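Local coordinates for protein transcriptional regulator, MarR family (Silicibacter pomeroyi DSS-3, PDB 3BOQ) that probably binds DNA as a winged helix-turn-helix transcriptional regulator of the MarR family, at residues B[51-56]-B[113-118]; B[47-52]-B[83-88]; B[43-48]-B[117-122]. One frame throughout, in Å; residues are numbered along the deposited sequence.

Contact 1: B[51-56]-B[113-118]; sequences DAMAQL and LTTFKQ
Phe116 makes an apolar helix-to-helix contact with Met53 and Ala54, joining helix 47-58 to the first half of helix 110-130. The short segments cross at -113°, their axes 10.4 Å apart, and Phe116 spans the gap. With CG anti to the backbone N (chi1 177°), its ring leaves helix 110-130 and reaches the backbone of the other helix, Phe116 CE1 lying 3.4 Å from Ala54 CA. Phe116 CE1 is also 3.6 Å from Ala54 CB. One face of the ring carries the carbonyl oxygen of Met53, which stands above the plane and is displaced toward the rim. Met53, modelled as selenomethionine, slides past the phenylalanine in the opposite direction. Met53 CB meets Phe116 CD1 at 3.8 Å, and a bend at chi3 (71°) brings Met53 CE to within 4.1 Å of Phe116 CB. In the MarR fold a winged helix-turn-helix domain is joined to a helical dimerisation region; helix 110-130 follows the wing and leads toward that region, and here it packs against the first helix of the DNA-binding domain. Phe116 also meets the ring of Phe50 at a shallow angle, while Thr115 turns its hydroxyl back to Ala111 O of its own helix. Without the ring, as with an alanine here, a gap would probably open beside Ala54 and the CB of Met53, and Phe50 would lose its aromatic neighbour.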
loop_
_atom_site.group_PDB
_atom_site.type_symbol
_atom_site.label_atom_id
_atom_site.label_comp_id
_atom_site.label_asym_id
_atom_site.label_seq_id
_atom_site.Cartn_x
_atom_site.Cartn_y
_atom_site.Cartn_z
ATOM N N ASP B 51 -4.867 7.520 10.171
ATOM C CA ASP B 51 -3.508 7.937 9.878
ATOM C C ASP B 51 -3.248 9.456 10.037
ATOM O O ASP B 51 -2.301 9.847 10.741
ATOM C CB ASP B 51 -3.075 7.416 8.505
ATOM C CG ASP B 51 -1.727 7.962 8.068
ATOM O OD1 ASP B 51 -0.815 8.043 8.925
ATOM O OD2 ASP B 51 -1.589 8.318 6.868
ATOM N N ALA B 52 -4.074 10.298 9.403
ATOM C CA ALA B 52 -3.999 11.757 9.590
ATOM C C ALA B 52 -4.113 12.189 11.055
ATOM O O ALA B 52 -3.314 13.000 11.549
ATOM C CB ALA B 52 -5.055 12.463 8.741
HETATM N N MSE B 53 -5.103 11.643 11.753
HETATM C CA MSE B 53 -5.318 11.976 13.179
HETATM C C MSE B 53 -4.139 11.620 14.094
HETATM O O MSE B 53 -3.864 12.324 15.063
HETATM C CB MSE B 53 -6.590 11.327 13.692
HETATM C CG MSE B 53 -7.804 11.826 12.979
HETATM SE SE MSE B 53 -9.433 10.818 13.380
HETATM C CE MSE B 53 -9.726 11.434 15.255
ATOM N N ALA B 54 -3.455 10.526 13.777
ATOM C CA ALA B 54 -2.289 10.090 14.509
ATOM C C ALA B 54 -1.166 11.124 14.444
ATOM O O ALA B 54 -0.492 11.365 15.448
ATOM C CB ALA B 54 -1.814 8.733 13.969
ATOM N N GLN B 55 -0.973 11.732 13.273
ATOM C CA GLN B 55 0.070 12.746 13.099
ATOM C C GLN B 55 -0.264 13.967 13.923
ATOM O O GLN B 55 0.609 14.524 14.567
ATOM C CB GLN B 55 0.256 13.135 11.629
ATOM C CG GLN B 55 0.326 11.961 10.681
ATOM C CD GLN B 55 1.160 10.784 11.227
ATOM O OE1 GLN B 55 0.710 9.629 11.209
ATOM N NE2 GLN B 55 2.363 11.079 11.728
ATOM N N LEU B 56 -1.540 14.345 13.924
ATOM C CA LEU B 56 -2.021 15.478 14.697
ATOM C C LEU B 56 -1.995 15.215 16.199
ATOM O O LEU B 56 -1.620 16.101 16.957
ATOM C CB LEU B 56 -3.421 15.909 14.241
ATOM C CG LEU B 56 -3.579 16.145 12.733
ATOM C CD1 LEU B 56 -5.030 16.274 12.351
ATOM C CD2 LEU B 56 -2.780 17.353 12.253
ATOM N N LEU B 113 -9.803 13.861 19.681
ATOM C CA LEU B 113 -8.752 13.224 20.476
ATOM C C LEU B 113 -9.252 12.030 21.327
ATOM O O LEU B 113 -8.568 11.024 21.427
ATOM C CB LEU B 113 -8.003 14.265 21.323
ATOM C CG LEU B 113 -6.862 13.825 22.246
ATOM C CD1 LEU B 113 -5.667 13.223 21.469
ATOM C CD2 LEU B 113 -6.428 15.003 23.114
ATOM N N THR B 114 -10.438 12.137 21.920
ATOM C CA THR B 114 -11.108 10.993 22.550
ATOM C C THR B 114 -11.343 9.837 21.560
ATOM O O THR B 114 -11.075 8.687 21.893
ATOM C CB THR B 114 -12.452 11.417 23.170
ATOM O OG1 THR B 114 -12.209 12.228 24.326
ATOM C CG2 THR B 114 -13.291 10.192 23.566
ATOM N N THR B 115 -11.859 10.150 20.365
ATOM C CA THR B 115 -12.114 9.161 19.312
ATOM C C THR B 115 -10.775 8.516 18.894
ATOM O O THR B 115 -10.696 7.303 18.714
ATOM C CB THR B 115 -12.872 9.789 18.074
ATOM O OG1 THR B 115 -14.211 10.153 18.444
ATOM C CG2 THR B 115 -12.972 8.809 16.900
ATOM N N PHE B 116 -9.725 9.326 18.783
ATOM C CA PHE B 116 -8.430 8.837 18.381
ATOM C C PHE B 116 -7.876 7.754 19.318
ATOM O O PHE B 116 -7.372 6.725 18.859
ATOM C CB PHE B 116 -7.403 9.974 18.243
ATOM C CG PHE B 116 -6.048 9.458 17.899
ATOM C CD1 PHE B 116 -5.796 8.959 16.609
ATOM C CD2 PHE B 116 -5.067 9.330 18.885
ATOM C CE1 PHE B 116 -4.576 8.393 16.299
ATOM C CE2 PHE B 116 -3.818 8.771 18.584
ATOM C CZ PHE B 116 -3.568 8.298 17.292
ATOM N N LYS B 117 -7.959 7.996 20.627
ATOM C CA LYS B 117 -7.487 7.040 21.616
ATOM C C LYS B 117 -8.287 5.726 21.578
ATOM O O LYS B 117 -7.682 4.646 21.583
ATOM C CB LYS B 117 -7.442 7.662 23.018
ATOM C CG LYS B 117 -6.526 8.888 23.068
ATOM C CD LYS B 117 -6.410 9.533 24.457
ATOM C CE LYS B 117 -5.717 10.905 24.349
ATOM N NZ LYS B 117 -5.623 11.656 25.632
ATOM N N GLN B 118 -9.619 5.807 21.517
ATOM C CA GLN B 118 -10.440 4.605 21.336
ATOM C C GLN B 118 -10.070 3.906 20.030
ATOM O O GLN B 118 -10.009 2.680 19.991
ATOM C CB GLN B 118 -11.955 4.909 21.333
ATOM C CG GLN B 118 -12.538 5.624 22.567
ATOM C CD GLN B 118 -14.017 6.031 22.364
ATOM O OE1 GLN B 118 -14.363 6.791 21.452
ATOM N NE2 GLN B 118 -14.888 5.516 23.218
#

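Contact 2: B[47-52]-B[83-88]; sequences LAKFDA and VNRLIK
Lys49 runs along Leu86 and ends beside Arg85, its aliphatic chain doing most of the work of this contact. Lys49 CB lies 3.9 Å from Leu86 CD2, CG keeps the same spacing from that methyl, and CD comes to 3.8 Å from Leu86 CD2, so three successive lysine carbons line up along a single leucine methyl. Extended beyond CG, the chain then carries Lys49 CE to 3.9 Å from Arg85 CB, where the two long side chains cross at about a right angle and CE sits at the edge of the guanidinium, near its plane. The ammonium nitrogen Lys49 NZ remains 5.0 Å from Arg85 NE; its salt bridge to Asp89 just beyond the helix probably offsets the nearby like charge. Arg85 in turn gives NH2 to Gly77 O. The other leucine methyl works deeper: Leu86 CD1 packs on Ala52 CB at 3.9 Å, a buried end to a contact whose outer end is charged. The segments cross almost perpendicularly (-85°), helix 79-88 being probably the recognition helix of the winged helix-turn-helix. Its neighbour helix 65-71 packs on Val83, while helices 12-43 and 110-130 cover Leu47 and Phe50 on helix 47-58.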
loop_
_atom_site.group_PDB
_atom_site.type_symbol
_atom_site.label_atom_id
_atom_site.label_comp_id
_atom_site.label_asym_id
_atom_site.label_seq_id
_atom_site.Cartn_x
_atom_site.Cartn_y
_atom_site.Cartn_z
ATOM N N LEU B 47 -8.703 3.976 7.638
ATOM C CA LEU B 47 -7.293 3.958 7.903
ATOM C C LEU B 47 -6.645 5.289 7.492
ATOM O O LEU B 47 -5.825 5.827 8.234
ATOM C CB LEU B 47 -6.641 2.769 7.204
ATOM C CG LEU B 47 -5.358 2.229 7.815
ATOM C CD1 LEU B 47 -5.546 1.979 9.316
ATOM C CD2 LEU B 47 -4.879 0.952 7.050
ATOM N N ALA B 48 -7.006 5.810 6.307
ATOM C CA ALA B 48 -6.509 7.120 5.852
ATOM C C ALA B 48 -6.794 8.230 6.905
ATOM O O ALA B 48 -5.900 9.020 7.237
ATOM C CB ALA B 48 -7.088 7.473 4.481
ATOM N N LYS B 49 -8.015 8.246 7.448
ATOM C CA LYS B 49 -8.428 9.182 8.495
ATOM C C LYS B 49 -7.698 9.002 9.817
ATOM O O LYS B 49 -7.203 9.974 10.415
ATOM C CB LYS B 49 -9.924 9.037 8.744
ATOM C CG LYS B 49 -10.799 9.656 7.656
ATOM C CD LYS B 49 -12.203 9.875 8.150
ATOM C CE LYS B 49 -13.045 10.346 7.032
ATOM N NZ LYS B 49 -14.470 10.342 7.433
ATOM N N PHE B 50 -7.663 7.756 10.286
ATOM C CA PHE B 50 -6.920 7.386 11.481
ATOM C C PHE B 50 -5.471 7.839 11.323
ATOM O O PHE B 50 -4.918 8.479 12.225
ATOM C CB PHE B 50 -6.996 5.868 11.733
ATOM C CG PHE B 50 -6.148 5.422 12.889
ATOM C CD1 PHE B 50 -6.598 5.587 14.199
ATOM C CD2 PHE B 50 -4.862 4.923 12.677
ATOM C CE1 PHE B 50 -5.805 5.235 15.289
ATOM C CE2 PHE B 50 -4.050 4.551 13.759
ATOM C CZ PHE B 50 -4.528 4.702 15.075
ATOM N N ASP B 51 -4.867 7.520 10.171
ATOM C CA ASP B 51 -3.508 7.937 9.878
ATOM C C ASP B 51 -3.248 9.456 10.037
ATOM O O ASP B 51 -2.301 9.847 10.741
ATOM C CB ASP B 51 -3.075 7.416 8.505
ATOM C CG ASP B 51 -1.727 7.962 8.068
ATOM O OD1 ASP B 51 -0.815 8.043 8.925
ATOM O OD2 ASP B 51 -1.589 8.318 6.868
ATOM N N ALA B 52 -4.074 10.298 9.403
ATOM C CA ALA B 52 -3.999 11.757 9.590
ATOM C C ALA B 52 -4.113 12.189 11.055
ATOM O O ALA B 52 -3.314 13.000 11.549
ATOM C CB ALA B 52 -5.055 12.463 8.741
ATOM N N VAL B 83 -8.536 16.231 5.108
ATOM C CA VAL B 83 -8.762 17.179 6.204
ATOM C C VAL B 83 -10.205 17.753 6.198
ATOM O O VAL B 83 -10.855 17.829 7.249
ATOM C CB VAL B 83 -7.672 18.290 6.189
ATOM C CG1 VAL B 83 -8.006 19.437 7.148
ATOM C CG2 VAL B 83 -6.323 17.676 6.517
ATOM N N ASN B 84 -10.706 18.103 5.010
ATOM C CA ASN B 84 -12.117 18.482 4.853
ATOM C C ASN B 84 -13.128 17.453 5.387
ATOM O O ASN B 84 -14.085 17.845 6.017
ATOM C CB ASN B 84 -12.461 18.835 3.403
ATOM C CG ASN B 84 -11.847 20.148 2.952
ATOM O OD1 ASN B 84 -11.392 20.959 3.771
ATOM N ND2 ASN B 84 -11.823 20.364 1.629
ATOM N N ARG B 85 -12.923 16.158 5.123
ATOM C CA ARG B 85 -13.809 15.105 5.657
ATOM C C ARG B 85 -13.737 15.053 7.186
ATOM O O ARG B 85 -14.775 14.919 7.846
ATOM C CB ARG B 85 -13.468 13.722 5.094
ATOM C CG ARG B 85 -13.809 13.507 3.627
ATOM C CD ARG B 85 -13.582 12.033 3.205
ATOM N NE ARG B 85 -12.173 11.601 3.135
ATOM C CZ ARG B 85 -11.358 11.826 2.097
ATOM N NH1 ARG B 85 -11.777 12.504 1.031
ATOM N NH2 ARG B 85 -10.105 11.382 2.124
ATOM N N LEU B 86 -12.521 15.197 7.726
ATOM C CA LEU B 86 -12.250 15.189 9.182
ATOM C C LEU B 86 -12.843 16.357 9.952
ATOM O O LEU B 86 -13.239 16.207 11.113
ATOM C CB LEU B 86 -10.751 15.141 9.440
ATOM C CG LEU B 86 -10.039 13.846 9.051
ATOM C CD1 LEU B 86 -8.553 14.093 9.126
ATOM C CD2 LEU B 86 -10.478 12.731 10.012
ATOM N N ILE B 87 -12.860 17.520 9.306
ATOM C CA ILE B 87 -13.511 18.734 9.824
ATOM C C ILE B 87 -15.029 18.536 9.871
ATOM O O ILE B 87 -15.655 18.838 10.872
ATOM C CB ILE B 87 -13.148 20.003 8.995
ATOM C CG1 ILE B 87 -11.681 20.400 9.205
ATOM C CG2 ILE B 87 -14.028 21.142 9.397
ATOM C CD1 ILE B 87 -11.120 21.374 8.202
ATOM N N LYS B 88 -15.599 18.013 8.788
ATOM C CA LYS B 88 -17.033 17.700 8.696
ATOM C C LYS B 88 -17.477 16.614 9.719
ATOM O O LYS B 88 -18.549 16.681 10.302
ATOM C CB LYS B 88 -17.381 17.353 7.233
ATOM C CG LYS B 88 -18.730 16.661 6.986
ATOM C CD LYS B 88 -19.268 16.956 5.570
ATOM C CE LYS B 88 -20.487 16.078 5.214
ATOM N NZ LYS B 88 -21.787 16.823 5.176
#

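Contact 3: B[43-48]-B[117-122]; sequences TGLSLA and KQASEA
Thr43 and Leu45 both present a methyl to the CB of Ala119, their CB atoms, like that of the alanine, being directed toward the facing segment. Thr43 CG2 lies 3.7 Å from Ala119 CB, and Leu45 CD2 reaches the same CB at 3.8 Å, so the small alanine side chain is met by two methyl groups. The two branches of Thr43 are divided between neighbours on helix 110-130. With chi1 at -70°, CG2 stands anti to the backbone N and faces Ala119, whereas Thr43 OG1 lies beside that N and is 4.1 Å from Ala122 CB, one turn further along. The small alanine side chains are consistent with the close approach of the backbones, the CA atoms of Thr43 and Ala119 being 6.3 Å apart. Between the two touching residues, Gly44 breaks the helical conformation with a positive phi of 73°, turning the chain from helix 12-43 toward helix 47-58. Leu45 also packs on Met53 and Thr115, and Phe50 lies against Ala119 from the next helix. Further on, Leu47 reaches Trp21 of the second subunit. The arrangement belongs to the MarR fold, in which the link between the long N-terminal helix and the winged helix-turn-helix domain rests on the helix that follows the wing.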
loop_
_atom_site.group_PDB
_atom_site.type_symbol
_atom_site.label_atom_id
_atom_site.label_comp_id
_atom_site.label_asym_id
_atom_site.label_seq_id
_atom_site.Cartn_x
_atom_site.Cartn_y
_atom_site.Cartn_z
ATOM N N THR B 43 -15.415 1.877 14.428
ATOM C CA THR B 43 -15.071 3.240 14.820
ATOM C C THR B 43 -15.628 4.284 13.817
ATOM O O THR B 43 -15.717 5.473 14.128
ATOM C CB THR B 43 -13.499 3.348 14.848
ATOM O OG1 THR B 43 -12.978 2.585 15.945
ATOM C CG2 THR B 43 -13.006 4.761 14.973
ATOM N N GLY B 44 -15.967 3.850 12.606
ATOM C CA GLY B 44 -16.416 4.773 11.579
ATOM C C GLY B 44 -15.299 5.634 11.009
ATOM O O GLY B 44 -15.555 6.560 10.263
ATOM N N LEU B 45 -14.060 5.318 11.386
ATOM C CA LEU B 45 -12.835 5.899 10.851
ATOM C C LEU B 45 -12.159 4.974 9.839
ATOM O O LEU B 45 -12.068 3.747 10.041
ATOM C CB LEU B 45 -11.842 6.140 11.966
ATOM C CG LEU B 45 -11.640 7.558 12.459
ATOM C CD1 LEU B 45 -12.940 8.302 12.547
ATOM C CD2 LEU B 45 -10.940 7.469 13.814
ATOM N N SER B 46 -11.709 5.596 8.751
ATOM C CA SER B 46 -10.870 4.997 7.723
ATOM C C SER B 46 -9.473 4.874 8.239
ATOM O O SER B 46 -9.067 5.637 9.118
ATOM C CB SER B 46 -10.771 5.963 6.547
ATOM O OG SER B 46 -11.584 5.489 5.532
ATOM N N LEU B 47 -8.703 3.976 7.638
ATOM C CA LEU B 47 -7.293 3.958 7.903
ATOM C C LEU B 47 -6.645 5.289 7.492
ATOM O O LEU B 47 -5.825 5.827 8.234
ATOM C CB LEU B 47 -6.641 2.769 7.204
ATOM C CG LEU B 47 -5.358 2.229 7.815
ATOM C CD1 LEU B 47 -5.546 1.979 9.316
ATOM C CD2 LEU B 47 -4.879 0.952 7.050
ATOM N N ALA B 48 -7.006 5.810 6.307
ATOM C CA ALA B 48 -6.509 7.120 5.852
ATOM C C ALA B 48 -6.794 8.230 6.905
ATOM O O ALA B 48 -5.900 9.020 7.237
ATOM C CB ALA B 48 -7.088 7.473 4.481
ATOM N N LYS B 117 -7.959 7.996 20.627
ATOM C CA LYS B 117 -7.487 7.040 21.616
ATOM C C LYS B 117 -8.287 5.726 21.578
ATOM O O LYS B 117 -7.682 4.646 21.583
ATOM C CB LYS B 117 -7.442 7.662 23.018
ATOM C CG LYS B 117 -6.526 8.888 23.068
ATOM C CD LYS B 117 -6.410 9.533 24.457
ATOM C CE LYS B 117 -5.717 10.905 24.349
ATOM N NZ LYS B 117 -5.623 11.656 25.632
ATOM N N GLN B 118 -9.619 5.807 21.517
ATOM C CA GLN B 118 -10.440 4.605 21.336
ATOM C C GLN B 118 -10.070 3.906 20.030
ATOM O O GLN B 118 -10.009 2.680 19.991
ATOM C CB GLN B 118 -11.955 4.909 21.333
ATOM C CG GLN B 118 -12.538 5.624 22.567
ATOM C CD GLN B 118 -14.017 6.031 22.364
ATOM O OE1 GLN B 118 -14.363 6.791 21.452
ATOM N NE2 GLN B 118 -14.888 5.516 23.218
ATOM N N ALA B 119 -9.820 4.675 18.963
ATOM C CA ALA B 119 -9.538 4.104 17.641
ATOM C C ALA B 119 -8.139 3.482 17.572
ATOM O O ALA B 119 -7.888 2.510 16.830
ATOM C CB ALA B 119 -9.708 5.159 16.557
ATOM N N SER B 120 -7.235 4.083 18.342
ATOM C CA SER B 120 -5.865 3.625 18.495
ATOM C C SER B 120 -5.839 2.256 19.181
ATOM O O SER B 120 -5.084 1.379 18.784
ATOM C CB SER B 120 -5.097 4.657 19.313
ATOM O OG SER B 120 -3.721 4.427 19.223
ATOM N N GLU B 121 -6.677 2.078 20.195
ATOM C CA GLU B 121 -6.832 0.807 20.888
ATOM C C GLU B 121 -7.336 -0.248 19.896
ATOM O O GLU B 121 -6.764 -1.352 19.796
ATOM C CB GLU B 121 -7.820 0.980 22.054
ATOM C CG GLU B 121 -7.612 0.092 23.262
ATOM C CD GLU B 121 -8.299 0.649 24.558
ATOM O OE1 GLU B 121 -9.185 1.565 24.481
ATOM O OE2 GLU B 121 -7.953 0.153 25.667
ATOM N N ALA B 122 -8.393 0.111 19.165
ATOM C CA ALA B 122 -9.044 -0.744 18.156
ATOM C C ALA B 122 -8.098 -1.166 17.034
ATOM O O ALA B 122 -8.099 -2.319 16.619
ATOM C CB ALA B 122 -10.273 -0.039 17.568
#

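Overall arrangement
All three contacts involve helix 47-58 or the residues leading into it. Contacts 1 and 3 set this part of the chain against successive turns of helix 110-130, their centres about 7 Å apart, whereas contact 2 joins it to helix 79-88. Contact 3 is the most buried and is made by small groups; contact 1 is partly buried and depends on an aromatic ring; contact 2 grades from a leucine-alanine core to charged side chains at the surface. Contacts 1 and 3 are held by apolar packing between their segments, and charged groups take part in contact 2 alone. Met53 and Phe50, both on helix 47-58, are shared neighbours that join the three into one continuous packed region.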